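Local coordinates for rhodanese domain-containing protein (Thermoplasma volcanium GSS1, PDB 3GK5) that is of unknown function but carries a rhodanese-like domain, a fold found in sulfurtransferases and in related phosphatases, at residues W49-R54 and F74-L80. Sequence-based numbering, arbitrary orientation.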
# COMPACT_ATOMS: atom_id res chain seq x y z
N TRP A 49 -7.79 -4.26 -10.50
CA TRP A 49 -6.47 -4.73 -10.11
C TRP A 49 -5.67 -5.10 -11.35
O TRP A 49 -4.46 -5.33 -11.28
CB TRP A 49 -6.59 -5.96 -9.21
CG TRP A 49 -7.07 -7.17 -9.94
CD1 TRP A 49 -8.36 -7.56 -10.12
CD2 TRP A 49 -6.26 -8.14 -10.60
NE1 TRP A 49 -8.41 -8.71 -10.86
CE2 TRP A 49 -7.13 -9.09 -11.17
CE3 TRP A 49 -4.87 -8.29 -10.78
CZ2 TRP A 49 -6.66 -10.19 -11.91
CZ3 TRP A 49 -4.41 -9.38 -11.51
CH2 TRP A 49 -5.30 -10.32 -12.06
N LYS A 50 -6.36 -5.17 -12.48
CA LYS A 50 -5.74 -5.53 -13.75
C LYS A 50 -4.80 -4.43 -14.20
O LYS A 50 -3.89 -4.65 -15.01
CB LYS A 50 -6.83 -5.77 -14.80
CG LYS A 50 -7.98 -6.65 -14.28
CD LYS A 50 -8.94 -7.15 -15.37
CE LYS A 50 -9.57 -6.02 -16.18
NZ LYS A 50 -8.64 -5.44 -17.20
N ILE A 51 -5.00 -3.25 -13.64
CA ILE A 51 -4.18 -2.09 -13.98
C ILE A 51 -2.80 -2.20 -13.34
O ILE A 51 -1.91 -1.42 -13.65
CB ILE A 51 -4.86 -0.81 -13.49
CG1 ILE A 51 -6.35 -0.87 -13.83
CG2 ILE A 51 -4.21 0.40 -14.15
CD1 ILE A 51 -7.17 0.26 -13.25
N LEU A 52 -2.63 -3.18 -12.47
CA LEU A 52 -1.36 -3.39 -11.78
C LEU A 52 -0.31 -4.09 -12.64
O LEU A 52 -0.62 -5.05 -13.35
CB LEU A 52 -1.60 -4.20 -10.50
CG LEU A 52 -1.98 -3.42 -9.24
CD1 LEU A 52 -2.64 -2.11 -9.57
CD2 LEU A 52 -2.88 -4.29 -8.38
N GLU A 53 0.93 -3.61 -12.58
CA GLU A 53 2.04 -4.18 -13.34
C GLU A 53 2.54 -5.45 -12.67
O GLU A 53 2.67 -5.51 -11.45
CB GLU A 53 3.20 -3.20 -13.43
CG GLU A 53 3.27 -2.42 -14.72
CD GLU A 53 2.12 -1.47 -14.88
OE1 GLU A 53 0.97 -1.94 -14.99
OE2 GLU A 53 2.37 -0.25 -14.89
N ARG A 54 2.87 -6.45 -13.48
CA ARG A 54 3.35 -7.72 -12.96
C ARG A 54 4.84 -7.63 -12.65
O ARG A 54 5.35 -8.34 -11.79
CB ARG A 54 3.11 -8.83 -13.99
CG ARG A 54 3.37 -10.22 -13.47
CD ARG A 54 3.19 -11.23 -14.59
NE ARG A 54 3.20 -12.61 -14.11
CZ ARG A 54 3.06 -13.67 -14.90
NH1 ARG A 54 2.92 -13.50 -16.21
NH2 ARG A 54 3.07 -14.90 -14.39
N PHE A 74 -5.50 -11.54 -1.70
CA PHE A 74 -6.20 -11.57 -2.97
C PHE A 74 -5.22 -11.46 -4.14
O PHE A 74 -5.24 -12.30 -5.05
CB PHE A 74 -7.21 -10.42 -3.02
CG PHE A 74 -7.97 -10.32 -4.31
CD1 PHE A 74 -8.83 -11.34 -4.71
CD2 PHE A 74 -7.82 -9.21 -5.14
CE1 PHE A 74 -9.54 -11.25 -5.91
CE2 PHE A 74 -8.52 -9.10 -6.33
CZ PHE A 74 -9.38 -10.12 -6.73
N LEU A 75 -4.37 -10.45 -4.12
CA LEU A 75 -3.42 -10.25 -5.22
C LEU A 75 -2.26 -11.24 -5.21
O LEU A 75 -1.58 -11.41 -6.22
CB LEU A 75 -2.88 -8.82 -5.18
CG LEU A 75 -3.91 -7.70 -5.10
CD1 LEU A 75 -3.18 -6.39 -4.85
CD2 LEU A 75 -4.72 -7.63 -6.38
N SER A 76 -2.02 -11.88 -4.07
CA SER A 76 -0.93 -12.83 -3.96
C SER A 76 -1.24 -14.11 -4.73
O SER A 76 -0.34 -14.72 -5.31
CB SER A 76 -0.67 -13.19 -2.49
OG SER A 76 -1.68 -14.06 -2.00
N GLN A 77 -2.50 -14.50 -4.75
CA GLN A 77 -2.89 -15.71 -5.45
C GLN A 77 -3.02 -15.44 -6.95
O GLN A 77 -3.17 -16.37 -7.73
CB GLN A 77 -4.22 -16.24 -4.91
CG GLN A 77 -4.27 -16.37 -3.40
CD GLN A 77 -5.63 -16.84 -2.90
OE1 GLN A 77 -6.08 -17.94 -3.24
NE2 GLN A 77 -6.30 -16.01 -2.11
N LEU A 78 -2.96 -14.17 -7.34
CA LEU A 78 -3.07 -13.82 -8.75
C LEU A 78 -1.68 -13.66 -9.36
O LEU A 78 -1.53 -13.11 -10.45
CB LEU A 78 -3.87 -12.53 -8.93
CG LEU A 78 -5.32 -12.56 -8.43
CD1 LEU A 78 -5.88 -11.16 -8.41
CD2 LEU A 78 -6.15 -13.48 -9.32
N GLY A 79 -0.67 -14.12 -8.63
CA GLY A 79 0.70 -14.04 -9.12
C GLY A 79 1.36 -12.68 -9.10
O GLY A 79 2.26 -12.41 -9.90
N LEU A 80 0.92 -11.81 -8.20
CA LEU A 80 1.50 -10.48 -8.11
C LEU A 80 2.50 -10.40 -6.98
O LEU A 80 2.32 -10.98 -5.91
CB LEU A 80 0.42 -9.41 -7.91
CG LEU A 80 -0.32 -8.94 -9.16
CD1 LEU A 80 -1.46 -8.04 -8.74
CD2 LEU A 80 0.62 -8.20 -10.09
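W49 shows how one indole can serve as the meeting point of a helix end and a loop, when it is followed outward from its backbone against L75, F74, L78 and L80. At the base, CB lies 3.8 Å from CD2 of L75, the one buried residue of the contact. CB points toward residues 74-80, and with chi1 at 70° CG sits between the backbone N and the carbonyl carbon. Next comes CD1, which meets CE2 of F74 at 4.1 Å; the phenyl presents its edge to the face of the five-membered ring, a T-shaped pair with planes at 83°. Farther out, CD1 of L78 stands almost exactly on the normal of the six-membered ring, 3.5 Å from its centroid, in a CH-pi contact. At the tip, W49 CZ3 and W49 CH2 each lie 4.1 Å from L78 CB. On the opposite face K50 CG lies off-centre, toward the rim.

L78 and G79 belong to a Schellman motif that ends helix 66-76 of this parallel α/β rhodanese-like domain. Its wider-spanning bond, L80 N to L75 O, is 3.2 Å; the bond from G79 N to S76 O is weak, and G79 takes the positive phi of the C-prime position. The chain thereby turns back toward strand 82-85. In L80, the residue after G79, CD1 reaches W49 CE3 and L52 CD2, both at 4.0 Å, while CD2 lies 3.6 Å from E53 O. No hydrogen bond crosses between the segments; the carboxylate of E53 pairs instead with K56, within the loop leading to strand 58-61.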